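Local coordinates for protein PlaB phospholipase (Legionella pneumophila, PDB 6ZTH) that probably hydrolyses phospholipids and binds several NAD molecules within an assembly of four protein chains, at residues L235-D240 and M458-V463; D357-L362 and K418-S423. All coordinates share one frame; numbering follows the deposited sequence.

Interaction 1: L235-D240 and M458-V463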
loop_
_atom_site.group_PDB
_atom_site.type_symbol
_atom_site.label_atom_id
_atom_site.label_comp_id
_atom_site.label_asym_id
_atom_site.label_seq_id
_atom_site.Cartn_x
_atom_site.Cartn_y
_atom_site.Cartn_z
ATOM N N LEU D 235 17.471 -11.018 25.035
ATOM C CA LEU D 235 17.600 -9.935 26.010
ATOM C C LEU D 235 16.201 -9.611 26.528
ATOM O O LEU D 235 15.401 -8.978 25.828
ATOM C CB LEU D 235 18.260 -8.704 25.390
ATOM C CG LEU D 235 19.616 -8.919 24.718
ATOM C CD1 LEU D 235 20.138 -7.632 24.095
ATOM C CD2 LEU D 235 20.618 -9.470 25.721
ATOM N N HIS D 236 15.903 -10.043 27.752
ATOM C CA HIS D 236 14.601 -9.827 28.370
ATOM C C HIS D 236 14.685 -8.625 29.304
ATOM O O HIS D 236 15.457 -8.637 30.269
ATOM C CB HIS D 236 14.143 -11.065 29.142
ATOM C CG HIS D 236 14.016 -12.297 28.299
ATOM N ND1 HIS D 236 12.801 -12.890 28.027
ATOM C CD2 HIS D 236 14.952 -13.056 27.682
ATOM C CE1 HIS D 236 12.994 -13.957 27.272
ATOM N NE2 HIS D 236 14.290 -14.080 27.047
ATOM N N GLN D 237 13.883 -7.600 29.027
ATOM C CA GLN D 237 13.849 -6.401 29.856
ATOM C C GLN D 237 13.068 -6.679 31.136
ATOM O O GLN D 237 11.906 -7.098 31.084
ATOM C CB GLN D 237 13.220 -5.244 29.089
ATOM C CG GLN D 237 13.491 -3.883 29.699
ATOM C CD GLN D 237 12.843 -2.762 28.914
ATOM O OE1 GLN D 237 11.705 -2.883 28.462
ATOM N NE2 GLN D 237 13.569 -1.663 28.744
ATOM N N GLU D 238 13.696 -6.426 32.283
ATOM C CA GLU D 238 13.099 -6.694 33.582
ATOM C C GLU D 238 13.271 -5.477 34.483
ATOM O O GLU D 238 13.982 -4.523 34.153
ATOM C CB GLU D 238 13.728 -7.930 34.242
ATOM C CG GLU D 238 13.740 -9.181 33.371
ATOM C CD GLU D 238 12.359 -9.580 32.889
ATOM O OE1 GLU D 238 12.102 -9.490 31.671
ATOM O OE2 GLU D 238 11.530 -9.991 33.730
ATOM N N GLY D 239 12.606 -5.522 35.632
ATOM C CA GLY D 239 12.708 -4.482 36.637
ATOM C C GLY D 239 11.347 -3.956 37.050
ATOM O O GLY D 239 10.314 -4.274 36.466
ATOM N N ASP D 240 11.378 -3.129 38.093
ATOM C CA ASP D 240 10.173 -2.481 38.604
ATOM C C ASP D 240 10.383 -0.974 38.719
ATOM O O ASP D 240 11.452 -0.517 39.125
ATOM C CB ASP D 240 9.784 -3.057 39.964
ATOM C CG ASP D 240 8.878 -4.264 39.845
ATOM O OD1 ASP D 240 7.642 -4.082 39.816
ATOM O OD2 ASP D 240 9.404 -5.394 39.778
HETATM N N MSE D 458 13.172 -8.422 23.884
HETATM C CA MSE D 458 11.857 -8.289 24.508
HETATM C C MSE D 458 11.799 -7.048 25.400
HETATM O O MSE D 458 12.521 -6.957 26.394
HETATM C CB MSE D 458 11.508 -9.528 25.339
HETATM C CG MSE D 458 10.164 -9.408 26.058
HETATM SE SE MSE D 458 9.345 -11.099 26.592
HETATM C CE MSE D 458 9.973 -11.186 28.434
ATOM N N LEU D 459 10.936 -6.101 25.042
ATOM C CA LEU D 459 10.740 -4.882 25.813
ATOM C C LEU D 459 9.564 -5.048 26.768
ATOM O O LEU D 459 8.644 -5.833 26.523
ATOM C CB LEU D 459 10.490 -3.681 24.899
ATOM C CG LEU D 459 11.714 -2.919 24.394
ATOM C CD1 LEU D 459 12.155 -1.862 25.391
ATOM C CD2 LEU D 459 12.849 -3.879 24.108
ATOM N N GLN D 460 9.601 -4.291 27.862
ATOM C CA GLN D 460 8.531 -4.296 28.853
ATOM C C GLN D 460 7.499 -3.246 28.461
ATOM O O GLN D 460 7.732 -2.044 28.624
ATOM C CB GLN D 460 9.085 -4.017 30.247
ATOM C CG GLN D 460 9.291 -5.258 31.095
ATOM C CD GLN D 460 9.975 -4.948 32.413
ATOM O OE1 GLN D 460 10.635 -3.920 32.557
ATOM N NE2 GLN D 460 9.816 -5.839 33.384
ATOM N N ARG D 461 6.359 -3.696 27.940
ATOM C CA ARG D 461 5.277 -2.781 27.598
ATOM C C ARG D 461 4.684 -2.209 28.880
ATOM O O ARG D 461 4.210 -2.955 29.743
ATOM C CB ARG D 461 4.210 -3.499 26.779
ATOM C CG ARG D 461 3.092 -2.586 26.288
ATOM C CD ARG D 461 2.073 -3.341 25.445
ATOM N NE ARG D 461 1.060 -2.450 24.885
ATOM C CZ ARG D 461 1.269 -1.616 23.870
ATOM N NH1 ARG D 461 2.461 -1.553 23.289
ATOM N NH2 ARG D 461 0.283 -0.845 23.433
ATOM N N ARG D 462 4.718 -0.886 29.009
ATOM C CA ARG D 462 4.265 -0.195 30.208
ATOM C C ARG D 462 2.978 0.557 29.908
ATOM O O ARG D 462 2.930 1.363 28.974
ATOM C CB ARG D 462 5.333 0.776 30.713
ATOM C CG ARG D 462 6.651 0.116 31.074
ATOM C CD ARG D 462 7.188 0.646 32.392
ATOM N NE ARG D 462 7.272 2.104 32.400
ATOM C CZ ARG D 462 8.016 2.806 33.248
ATOM N NH1 ARG D 462 8.748 2.188 34.165
ATOM N NH2 ARG D 462 8.029 4.130 33.178
ATOM N N VAL D 463 1.946 0.300 30.707
ATOM C CA VAL D 463 0.656 0.966 30.581
ATOM C C VAL D 463 0.428 1.792 31.838
ATOM O O VAL D 463 0.638 1.302 32.954
ATOM C CB VAL D 463 -0.487 -0.045 30.374
ATOM C CG1 VAL D 463 -1.835 0.667 30.332
ATOM C CG2 VAL D 463 -0.257 -0.855 29.103
#
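His-236 and Met-458 sit side by side on the same face of a parallel strand pair, and Met-458, modelled as selenomethionine, brackets the histidine with its backbone. Met-458 N donates to Leu-235 O (3.0 Å), while Met-458 O accepts from Gln-237 N (3.0 Å). On the shared face, the bent end of the Met-458 side chain brings CE to the edge of the imidazole, near its plane, 3.3 Å from His-236 ND1; the selenium stands oblique to the ring.

The tightly packed part lies one residue on, on the opposite face. Gln-237 runs fully extended, with CG anti to its backbone N (chi1 -164°), and carries OE1 to Gln-460 N, 2.6 Å away. The hydrogen bond is nearly straight (171°) and the donor lies in the carbonyl plane of the side-chain amide, so a side chain takes over the acceptor role that a strand carbonyl would fill just as the strand pairing ends. Leu-459 CD1 leans on the same amide, 3.3 Å from Gln-237 OE1, and the amide NE2 is tied to Arg-432 O, which fixes the rotation of the group.

Toward Gly-239 the contact slackens into solvent. Gln-460 stretches across the backbone there, its NE2 3.4 Å from Glu-238 CA and making only a weak bond to Gly-239 O (3.5 Å).

Strand 245-252 pairs antiparallel with the other edge of 231-238, whereas 340-349 flanks 451-463; Leu-235 and Gln-237 also pack on strand 434-438, and Arg-461 forms a salt bridge to Asp-71 of the second subunit.

Interaction 2: D357-L362 and K418-S423. With NAD (nicotinamide-adenine-dinucleotide), chain K.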
loop_
_atom_site.group_PDB
_atom_site.type_symbol
_atom_site.label_atom_id
_atom_site.label_comp_id
_atom_site.label_asym_id
_atom_site.label_seq_id
_atom_site.Cartn_x
_atom_site.Cartn_y
_atom_site.Cartn_z
ATOM N N ASP D 357 8.269 -0.184 15.402
ATOM C CA ASP D 357 8.771 1.181 15.465
ATOM C C ASP D 357 9.724 1.305 16.645
ATOM O O ASP D 357 9.317 1.149 17.801
ATOM C CB ASP D 357 7.625 2.183 15.594
ATOM C CG ASP D 357 8.052 3.594 15.251
ATOM O OD1 ASP D 357 8.226 3.888 14.051
ATOM O OD2 ASP D 357 8.221 4.409 16.183
ATOM N N TYR D 358 10.982 1.597 16.348
ATOM C CA TYR D 358 12.046 1.644 17.335
ATOM C C TYR D 358 13.286 2.104 16.588
ATOM O O TYR D 358 13.289 2.208 15.357
ATOM C CB TYR D 358 12.299 0.294 17.989
ATOM C CG TYR D 358 12.753 -0.751 17.000
ATOM C CD1 TYR D 358 11.876 -1.252 16.048
ATOM C CD2 TYR D 358 14.056 -1.226 17.006
ATOM C CE1 TYR D 358 12.279 -2.203 15.139
ATOM C CE2 TYR D 358 14.469 -2.181 16.097
ATOM C CZ TYR D 358 13.575 -2.662 15.164
ATOM O OH TYR D 358 13.973 -3.615 14.254
ATOM N N ASP D 359 14.341 2.369 17.338
ATOM C CA ASP D 359 15.654 2.586 16.760
ATOM C C ASP D 359 16.667 1.804 17.571
ATOM O O ASP D 359 16.512 1.621 18.779
ATOM C CB ASP D 359 16.029 4.051 16.737
ATOM C CG ASP D 359 14.828 4.950 16.542
ATOM O OD1 ASP D 359 14.155 4.853 15.494
ATOM O OD2 ASP D 359 14.540 5.745 17.456
ATOM N N LEU D 360 17.718 1.374 16.890
ATOM C CA LEU D 360 18.691 0.449 17.445
ATOM C C LEU D 360 20.081 1.027 17.264
ATOM O O LEU D 360 20.467 1.374 16.143
ATOM C CB LEU D 360 18.569 -0.907 16.753
ATOM C CG LEU D 360 19.429 -2.031 17.312
ATOM C CD1 LEU D 360 18.612 -3.305 17.399
ATOM C CD2 LEU D 360 20.654 -2.211 16.436
ATOM N N TYR D 361 20.821 1.141 18.364
ATOM C CA TYR D 361 22.179 1.668 18.341
ATOM C C TYR D 361 23.137 0.619 18.879
ATOM O O TYR D 361 23.008 0.185 20.028
ATOM C CB TYR D 361 22.303 2.946 19.173
ATOM C CG TYR D 361 21.504 4.106 18.651
ATOM C CD1 TYR D 361 20.158 4.221 18.946
ATOM C CD2 TYR D 361 22.091 5.091 17.869
ATOM C CE1 TYR D 361 19.416 5.273 18.479
ATOM C CE2 TYR D 361 21.353 6.154 17.396
ATOM C CZ TYR D 361 20.017 6.238 17.707
ATOM O OH TYR D 361 19.265 7.290 17.244
ATOM N N LEU D 362 24.090 0.212 18.048
ATOM C CA LEU D 362 25.276 -0.460 18.552
ATOM C C LEU D 362 26.147 0.568 19.261
ATOM O O LEU D 362 26.369 1.668 18.743
ATOM C CB LEU D 362 26.049 -1.114 17.414
ATOM C CG LEU D 362 25.516 -2.447 16.894
ATOM C CD1 LEU D 362 24.232 -2.255 16.114
ATOM C CD2 LEU D 362 26.575 -3.111 16.029
ATOM N N LYS D 418 15.208 1.877 21.651
ATOM C CA LYS D 418 14.345 2.892 22.246
ATOM C C LYS D 418 12.877 2.480 22.274
ATOM O O LYS D 418 12.211 2.665 23.296
ATOM C CB LYS D 418 14.510 4.220 21.494
ATOM C CG LYS D 418 15.763 4.985 21.908
ATOM C CD LYS D 418 15.866 6.354 21.256
ATOM C CE LYS D 418 16.935 6.375 20.206
ATOM N NZ LYS D 418 16.277 6.084 18.935
ATOM N N ALA D 419 12.360 1.931 21.174
ATOM C CA ALA D 419 10.988 1.434 21.116
ATOM C C ALA D 419 9.977 2.560 21.292
ATOM O O ALA D 419 10.209 3.494 22.066
ATOM C CB ALA D 419 10.762 0.358 22.182
ATOM N N TYR D 420 8.849 2.480 20.591
ATOM C CA TYR D 420 7.873 3.558 20.599
ATOM C C TYR D 420 6.465 3.028 20.812
ATOM O O TYR D 420 6.160 1.891 20.442
ATOM C CB TYR D 420 7.937 4.345 19.282
ATOM C CG TYR D 420 9.270 5.022 19.119
ATOM C CD1 TYR D 420 9.492 6.289 19.638
ATOM C CD2 TYR D 420 10.321 4.379 18.487
ATOM C CE1 TYR D 420 10.718 6.905 19.508
ATOM C CE2 TYR D 420 11.551 4.985 18.353
ATOM C CZ TYR D 420 11.747 6.244 18.872
ATOM O OH TYR D 420 12.972 6.855 18.738
ATOM N N PRO D 421 5.586 3.836 21.425
ATOM C CA PRO D 421 5.888 5.182 21.939
ATOM C C PRO D 421 6.795 5.164 23.169
ATOM O O PRO D 421 6.742 4.233 23.969
ATOM C CB PRO D 421 4.507 5.740 22.289
ATOM C CG PRO D 421 3.682 4.540 22.553
ATOM C CD PRO D 421 4.162 3.499 21.588
ATOM N N GLU D 422 7.631 6.191 23.297
ATOM C CA GLU D 422 8.615 6.253 24.361
ATOM C C GLU D 422 8.022 6.918 25.602
ATOM O O GLU D 422 6.876 7.371 25.613
ATOM C CB GLU D 422 9.852 7.014 23.890
ATOM C CG GLU D 422 9.600 8.498 23.679
ATOM C CD GLU D 422 10.448 9.083 22.573
ATOM O OE1 GLU D 422 11.595 8.622 22.397
ATOM O OE2 GLU D 422 9.967 10.007 21.882
ATOM N N SER D 423 8.821 6.980 26.666
ATOM C CA SER D 423 8.431 7.740 27.846
ATOM C C SER D 423 8.268 9.208 27.473
ATOM O O SER D 423 9.148 9.805 26.846
ATOM C CB SER D 423 9.478 7.579 28.946
ATOM O OG SER D 423 9.437 8.663 29.857
HETATM P PA NAD K . 17.481 2.049 4.840
HETATM O O1A NAD K . 17.699 0.994 3.796
HETATM O O2A NAD K . 18.817 2.481 5.406
HETATM O O5B NAD K . 16.542 1.440 6.034
HETATM C C5B NAD K . 15.259 0.940 5.692
HETATM C C4B NAD K . 14.342 0.946 6.989
HETATM O O4B NAD K . 15.135 0.261 8.145
HETATM C C3B NAD K . 14.100 2.131 7.362
HETATM O O3B NAD K . 12.716 2.225 7.841
HETATM C C2B NAD K . 15.146 2.452 8.617
HETATM O O2B NAD K . 14.617 3.513 9.472
HETATM C C1B NAD K . 15.199 1.332 9.252
HETATM N N9A NAD K . 16.448 1.226 10.089
HETATM C C8A NAD K . 17.657 1.217 9.520
HETATM N N7A NAD K . 18.570 1.123 10.506
HETATM C C5A NAD K . 17.913 1.065 11.681
HETATM C C6A NAD K . 18.341 0.957 12.999
HETATM N N6A NAD K . 19.698 0.871 13.577
HETATM N N1A NAD K . 17.449 0.920 13.974
HETATM C C2A NAD K . 16.122 0.983 13.693
HETATM N N3A NAD K . 15.694 1.089 12.406
HETATM C C4A NAD K . 16.601 1.129 11.416
HETATM O O3 NAD K . 16.719 3.357 4.153
HETATM P PN NAD K . 16.286 4.707 4.984
HETATM O O1N NAD K . 17.079 4.782 6.265
HETATM O O2N NAD K . 14.803 4.652 5.315
HETATM O O5D NAD K . 16.593 6.048 4.049
HETATM C C5D NAD K . 15.781 6.290 2.916
HETATM C C4D NAD K . 16.652 6.564 1.701
HETATM O O4D NAD K . 17.605 7.400 2.011
HETATM C C3D NAD K . 17.381 5.168 1.182
HETATM O O3D NAD K . 17.573 5.235 -0.294
HETATM C C2D NAD K . 18.482 5.134 1.750
HETATM O O2D NAD K . 19.480 4.312 0.964
HETATM C C1D NAD K . 18.905 6.671 1.765
HETATM N N1N NAD K . 19.786 6.946 2.734
HETATM C C2N NAD K . 19.356 7.289 3.976
HETATM C C3N NAD K . 20.286 7.589 4.981
HETATM C C7N NAD K . 19.793 7.987 6.409
HETATM O O7N NAD K . 20.329 8.858 6.994
HETATM N N7N NAD K . 18.658 7.278 7.029
HETATM C C4N NAD K . 21.625 7.530 4.710
HETATM C C5N NAD K . 22.053 7.184 3.465
HETATM C C6N NAD K . 21.121 6.890 2.462
#
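An adenine site of NAD is bordered by this contact, in which Tyr-358 and Asp-359 lie against Lys-418, Ala-419 and Tyr-420. Leu-360 bonds the base through its backbone N and O: its N donates to NAD N1A (3.0 Å) and its O accepts from NAD N6A (2.7 Å), a pairing of the kind a complementary base would make. Just before it, Tyr-358 has CG wedged between backbone N and carbonyl carbon (chi1 62°), which turns the ring away from residues 418-423, to lie obliquely near the adenine C2A, and leaves CB against Ala-419 CA at 3.6 Å.

Strands 360-364 and 413-417 are antiparallel neighbours in a three-stranded sheet, and the contact continues their pairing beyond the regular strands. Lys-418 N donates to Asp-359 O (3.2 Å), the donor lying in the carbonyl plane; a weak bond joins Tyr-420 N to Asp-357 O. The Tyr-420 ring lies edge-on to this backbone, CD2 3.4 Å from Tyr-358 CA, and its hydroxyl points to Asp-359 OD2. Lys-418 NZ reaches the same carboxylate as a salt bridge, but both approaches are implausibly short, so the exact placing of these groups is doubtful. The lysine chain, bent at chi3, also lays CE 3.2 Å from Tyr-361 CE1.

The third subunit supplies further partners: Arg-145 forms a salt bridge with Asp-359 OD1, Arg-148 does so with Asp-357 OD2 and makes a cation-pi contact with Tyr-420, and Asp-206 is hydrogen-bonded to Tyr-361 OH. Another NAD is held through its N6A by Leu-362 O.

How the interactions relate
The two contacts lie with centres about 13 Å apart on the same side of the chain's centre. They come in the order 235-240, 357-362, 418-423, 458-463, so interaction 1 joins the outer pair of segments and interaction 2 the pair enclosed between them. Interaction 1 belongs to the mixed sheet, interaction 2 to the end of the three-stranded antiparallel one, and the two meet where Leu-459 CG packs on Ala-419 CB (4.1 Å), with Leu-355 touching both side chains. Thr-66 of the second subunit contacts Arg-461 and Pro-421, placing both near that interface, while interaction 2 borders the NAD and faces the third subunit.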